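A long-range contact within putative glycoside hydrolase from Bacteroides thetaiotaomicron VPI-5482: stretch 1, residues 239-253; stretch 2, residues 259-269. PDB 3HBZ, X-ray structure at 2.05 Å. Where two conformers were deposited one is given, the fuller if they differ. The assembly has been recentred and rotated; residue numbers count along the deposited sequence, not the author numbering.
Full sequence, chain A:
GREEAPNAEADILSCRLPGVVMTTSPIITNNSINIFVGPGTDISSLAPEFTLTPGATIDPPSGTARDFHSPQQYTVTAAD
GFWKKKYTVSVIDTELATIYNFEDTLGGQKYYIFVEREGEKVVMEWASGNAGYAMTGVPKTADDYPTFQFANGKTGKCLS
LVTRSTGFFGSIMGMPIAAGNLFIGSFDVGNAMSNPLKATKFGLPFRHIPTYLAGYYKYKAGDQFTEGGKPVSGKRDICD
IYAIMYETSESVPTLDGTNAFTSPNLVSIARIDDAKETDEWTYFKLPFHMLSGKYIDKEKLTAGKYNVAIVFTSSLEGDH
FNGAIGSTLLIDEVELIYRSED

Stretch 1 239-253: CDIYAIMYETSESVP
Stretch 2 259-269: NAFTSPNLVSI

Two antiparallel strands, Asp 240 to Glu 247 and Leu 266 to Ile 269, form the frame of this contact; their N-to-C directions lie at 164°, and their axes come within 4.5 Å of each other. Ile 244 faces Ile 269 in a non-hydrogen-bonded pair (CA to CA 4.6 Å), Met 245, a selenomethionine, faces Ser 268 in a hydrogen-bonded pair (CA to CA 5.1 Å), and Tyr 246 faces Leu 266 (CA to CA 4.1 Å). The step from Ser 268 to Leu 266 skips Val 267, so the register shifts by one in a beta bulge. Stretch 1 stays extended here, phi/psi -126/129 at Met 245 and -142/155 at Tyr 246, while Val 267 takes -114/-24.

The backbone hydrogen bonds follow from this. Met 245 N donates to Ser 268 O (3.0 Å, 167°). In return Met 245 O accepts twice, from Val 267 N at 2.8 Å and Ser 268 N at 3.2 Å, because the bulge brings both amides to one carbonyl. Beyond it, Glu 247 N donates to Asn 265 O (3.0 Å). Weaker CA-H...O contacts supplement the ladder: Ile 244 CA to Ser 268 O and Ile 269 CA to Ala 243 O, both 3.4 Å.

Asn 265 precedes the second strand within a type I turn from Ser 263 to Leu 266, closed by Leu 266 N to Ser 263 O at 3.0 Å. Its m rotamer (chi1 -72°, chi2 48°) directs ND2 to Glu 247 O at 2.8 Å, so an amide side chain extends the pairing its own backbone begins. Ser 263 OG, with chi1 t, accepts from Asn 265 N at 3.0 Å. Water 2 lies 3.1 Å from Asn 265 ND2, whose hydrogen it accepts, and 2.5 Å from Ser 249 OG, linking the loops. Val 252 CG2 packs 3.7 Å from Asn 265 ND2.

Apolar side chains cover the face bearing Ile 244, Tyr 246, Leu 266 and Ile 269. Branched Ile 244 (chi1 p, chi2 t) reaches several neighbours: its CB lies 3.7 Å from Leu 266 CD2, its CG2 4.2 Å from Ile 269 CG1, and its CD1 4.3 Å from Ala 260 CB. On the face bearing Met 245 and Ser 268, Met 245 is all t, its end leading away, though its CG remains 3.8 Å from Val 267 CG2.

The aromatic pair is edge-to-face. Phe 261 (chi1 m, chi2 -58°), its CA-to-CB bond sideways, still brings its ring end close to the strand and presents its edge to the face of Tyr 242 (chi1 p, chi2 93°); slightly positive edge hydrogens suit that electron-rich face. Centroids are 4.5 Å apart, planes at 53°, and Phe 261 CZ 3.4 Å from Tyr 242 CD1.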

# COMPACT_ATOMS: atom_id res chain seq x y z
N CYS A 239 -3.76 1.43 -18.50
CA CYS A 239 -3.84 1.32 -17.06
C CYS A 239 -4.62 0.09 -16.60
O CYS A 239 -5.28 -0.58 -17.43
CB CYS A 239 -4.51 2.57 -16.51
SG CYS A 239 -6.15 2.85 -17.19
N ASP A 240 -4.55 -0.19 -15.30
CA ASP A 240 -5.43 -1.19 -14.66
C ASP A 240 -5.97 -0.57 -13.38
O ASP A 240 -5.29 0.22 -12.69
CB ASP A 240 -4.68 -2.49 -14.37
CG ASP A 240 -5.58 -3.71 -14.27
OD1 ASP A 240 -6.83 -3.64 -14.43
OD2 ASP A 240 -5.01 -4.77 -14.03
N ILE A 241 -7.23 -0.90 -13.11
CA ILE A 241 -7.92 -0.50 -11.91
C ILE A 241 -8.75 -1.70 -11.47
O ILE A 241 -9.55 -2.21 -12.25
CB ILE A 241 -8.89 0.70 -12.19
CG1 ILE A 241 -8.14 1.87 -12.82
CG2 ILE A 241 -9.65 1.07 -10.87
CD1 ILE A 241 -8.98 3.08 -13.31
N TYR A 242 -8.52 -2.18 -10.26
CA TYR A 242 -9.18 -3.37 -9.82
C TYR A 242 -9.30 -3.40 -8.30
O TYR A 242 -8.71 -2.57 -7.60
CB TYR A 242 -8.50 -4.59 -10.39
CG TYR A 242 -7.07 -4.86 -9.96
CD1 TYR A 242 -6.80 -5.69 -8.88
CD2 TYR A 242 -6.01 -4.35 -10.67
CE1 TYR A 242 -5.48 -6.02 -8.50
CE2 TYR A 242 -4.66 -4.63 -10.28
CZ TYR A 242 -4.41 -5.48 -9.21
OH TYR A 242 -3.11 -5.80 -8.84
N ALA A 243 -10.13 -4.33 -7.82
CA ALA A 243 -10.31 -4.59 -6.39
C ALA A 243 -10.57 -6.07 -6.21
O ALA A 243 -11.10 -6.74 -7.12
CB ALA A 243 -11.47 -3.75 -5.80
N ILE A 244 -10.11 -6.60 -5.08
CA ILE A 244 -10.27 -8.03 -4.76
C ILE A 244 -10.75 -8.14 -3.30
O ILE A 244 -10.50 -7.26 -2.48
CB ILE A 244 -8.99 -8.82 -4.98
CG1 ILE A 244 -7.82 -8.23 -4.16
CG2 ILE A 244 -8.61 -8.84 -6.45
CD1 ILE A 244 -6.47 -8.97 -4.33
N MSE A 245 -11.50 -9.19 -3.03
CA MSE A 245 -11.89 -9.61 -1.70
C MSE A 245 -11.46 -11.07 -1.59
O MSE A 245 -11.75 -11.89 -2.49
CB MSE A 245 -13.37 -9.53 -1.53
CG MSE A 245 -13.80 -9.67 -0.08
SE MSE A 245 -15.68 -9.70 0.02
CE MSE A 245 -15.84 -9.51 1.98
N TYR A 246 -10.75 -11.38 -0.51
CA TYR A 246 -10.33 -12.74 -0.23
C TYR A 246 -10.39 -13.07 1.25
O TYR A 246 -10.29 -12.21 2.11
CB TYR A 246 -8.90 -12.99 -0.75
CG TYR A 246 -7.86 -12.08 -0.12
CD1 TYR A 246 -7.63 -10.80 -0.60
CD2 TYR A 246 -7.12 -12.50 0.99
CE1 TYR A 246 -6.64 -9.97 -0.03
CE2 TYR A 246 -6.15 -11.66 1.59
CZ TYR A 246 -5.91 -10.42 1.08
OH TYR A 246 -4.98 -9.61 1.75
N GLU A 247 -10.54 -14.36 1.53
CA GLU A 247 -10.52 -14.87 2.86
C GLU A 247 -9.07 -15.10 3.35
O GLU A 247 -8.26 -15.72 2.66
CB GLU A 247 -11.26 -16.20 2.88
CG GLU A 247 -11.35 -16.77 4.30
CD GLU A 247 -12.22 -18.03 4.39
OE1 GLU A 247 -12.88 -18.37 3.40
OE2 GLU A 247 -12.25 -18.64 5.49
N THR A 248 -8.75 -14.60 4.55
CA THR A 248 -7.44 -14.77 5.13
C THR A 248 -7.40 -16.07 5.93
O THR A 248 -8.42 -16.65 6.24
CB THR A 248 -7.06 -13.59 6.04
OG1 THR A 248 -8.06 -13.42 7.02
CG2 THR A 248 -6.93 -12.30 5.23
N SER A 249 -6.20 -16.55 6.20
CA SER A 249 -6.00 -17.69 7.09
C SER A 249 -4.58 -17.61 7.60
O SER A 249 -3.83 -16.71 7.24
CB SER A 249 -6.14 -18.99 6.30
OG SER A 249 -5.13 -19.02 5.30
N GLU A 250 -4.21 -18.58 8.43
CA GLU A 250 -2.87 -18.70 8.93
C GLU A 250 -1.88 -18.77 7.79
O GLU A 250 -0.88 -18.07 7.81
CB GLU A 250 -2.76 -19.94 9.86
CG GLU A 250 -1.60 -19.84 10.85
CD GLU A 250 -1.35 -21.13 11.64
OE1 GLU A 250 -2.29 -21.96 11.76
OE2 GLU A 250 -0.21 -21.31 12.14
N SER A 251 -2.16 -19.57 6.75
CA SER A 251 -1.24 -19.64 5.59
C SER A 251 -1.36 -18.50 4.57
O SER A 251 -0.42 -18.28 3.78
CB SER A 251 -1.42 -20.97 4.88
OG SER A 251 -2.79 -21.27 4.77
N VAL A 252 -2.48 -17.77 4.57
CA VAL A 252 -2.69 -16.70 3.60
C VAL A 252 -3.12 -15.45 4.35
O VAL A 252 -4.33 -15.21 4.53
CB VAL A 252 -3.78 -17.06 2.57
CG1 VAL A 252 -3.83 -15.96 1.48
CG2 VAL A 252 -3.54 -18.49 1.95
N PRO A 253 -2.13 -14.70 4.87
CA PRO A 253 -2.43 -13.46 5.60
C PRO A 253 -2.65 -12.27 4.66
O PRO A 253 -3.18 -11.23 5.09
CB PRO A 253 -1.18 -13.24 6.47
CG PRO A 253 -0.07 -13.99 5.73
CD PRO A 253 -0.73 -15.16 5.09
N ASN A 259 -0.41 -13.53 -7.00
CA ASN A 259 -1.67 -14.28 -6.88
C ASN A 259 -2.94 -13.47 -6.67
O ASN A 259 -3.99 -14.02 -6.26
CB ASN A 259 -1.53 -15.32 -5.78
CG ASN A 259 -1.28 -14.71 -4.43
OD1 ASN A 259 -1.38 -13.50 -4.25
ND2 ASN A 259 -0.89 -15.54 -3.49
N ALA A 260 -2.85 -12.20 -6.97
CA ALA A 260 -3.97 -11.28 -6.83
C ALA A 260 -5.24 -11.76 -7.54
O ALA A 260 -6.38 -11.54 -7.05
CB ALA A 260 -3.56 -9.88 -7.35
N PHE A 261 -5.07 -12.38 -8.72
CA PHE A 261 -6.24 -12.80 -9.50
C PHE A 261 -6.42 -14.31 -9.52
O PHE A 261 -7.35 -14.79 -10.13
CB PHE A 261 -6.13 -12.30 -10.96
CG PHE A 261 -6.11 -10.80 -11.08
CD1 PHE A 261 -7.16 -10.04 -10.58
CD2 PHE A 261 -5.04 -10.14 -11.68
CE1 PHE A 261 -7.18 -8.66 -10.70
CE2 PHE A 261 -5.02 -8.77 -11.80
CZ PHE A 261 -6.11 -8.01 -11.29
N THR A 262 -5.55 -15.06 -8.87
CA THR A 262 -5.60 -16.51 -9.01
C THR A 262 -5.67 -17.26 -7.68
O THR A 262 -5.88 -18.44 -7.70
CB THR A 262 -4.35 -17.02 -9.76
OG1 THR A 262 -3.18 -16.59 -9.04
CG2 THR A 262 -4.31 -16.49 -11.23
N SER A 263 -5.44 -16.62 -6.53
CA SER A 263 -5.46 -17.35 -5.27
C SER A 263 -6.79 -18.06 -5.03
O SER A 263 -7.83 -17.47 -5.20
CB SER A 263 -5.24 -16.41 -4.09
OG SER A 263 -5.45 -17.13 -2.87
N PRO A 264 -6.75 -19.32 -4.60
CA PRO A 264 -8.03 -19.99 -4.30
C PRO A 264 -8.77 -19.33 -3.14
O PRO A 264 -9.94 -19.60 -2.93
CB PRO A 264 -7.64 -21.44 -3.92
CG PRO A 264 -6.17 -21.55 -4.10
CD PRO A 264 -5.57 -20.21 -4.46
N ASN A 265 -8.11 -18.45 -2.40
CA ASN A 265 -8.79 -17.72 -1.32
C ASN A 265 -9.66 -16.58 -1.81
O ASN A 265 -10.43 -16.00 -1.00
CB ASN A 265 -7.76 -17.20 -0.28
CG ASN A 265 -7.19 -18.33 0.56
OD1 ASN A 265 -6.80 -19.34 -0.01
ND2 ASN A 265 -7.22 -18.21 1.89
N LEU A 266 -9.53 -16.21 -3.08
CA LEU A 266 -10.34 -15.08 -3.64
C LEU A 266 -11.81 -15.43 -3.58
O LEU A 266 -12.17 -16.58 -3.84
CB LEU A 266 -9.96 -14.81 -5.10
CG LEU A 266 -8.67 -14.01 -5.25
CD1 LEU A 266 -8.10 -14.15 -6.64
CD2 LEU A 266 -8.89 -12.50 -4.93
N VAL A 267 -12.64 -14.46 -3.19
CA VAL A 267 -14.08 -14.63 -3.27
C VAL A 267 -14.74 -13.69 -4.29
O VAL A 267 -15.78 -14.04 -4.84
CB VAL A 267 -14.76 -14.54 -1.86
CG1 VAL A 267 -14.23 -15.67 -0.97
CG2 VAL A 267 -14.55 -13.17 -1.22
N SER A 268 -14.11 -12.56 -4.59
CA SER A 268 -14.72 -11.54 -5.43
C SER A 268 -13.65 -10.68 -6.10
O SER A 268 -12.57 -10.44 -5.53
CB SER A 268 -15.67 -10.69 -4.59
OG SER A 268 -16.36 -9.77 -5.39
N ILE A 269 -13.94 -10.27 -7.33
CA ILE A 269 -13.07 -9.39 -8.09
C ILE A 269 -13.86 -8.33 -8.87
O ILE A 269 -14.83 -8.67 -9.52
CB ILE A 269 -12.27 -10.15 -9.11
CG1 ILE A 269 -11.49 -11.26 -8.41
CG2 ILE A 269 -11.30 -9.18 -9.82
CD1 ILE A 269 -10.64 -12.18 -9.38
O HOH W 1 -12.19 -18.81 0.07
O HOH W 2 -6.13 -20.62 3.60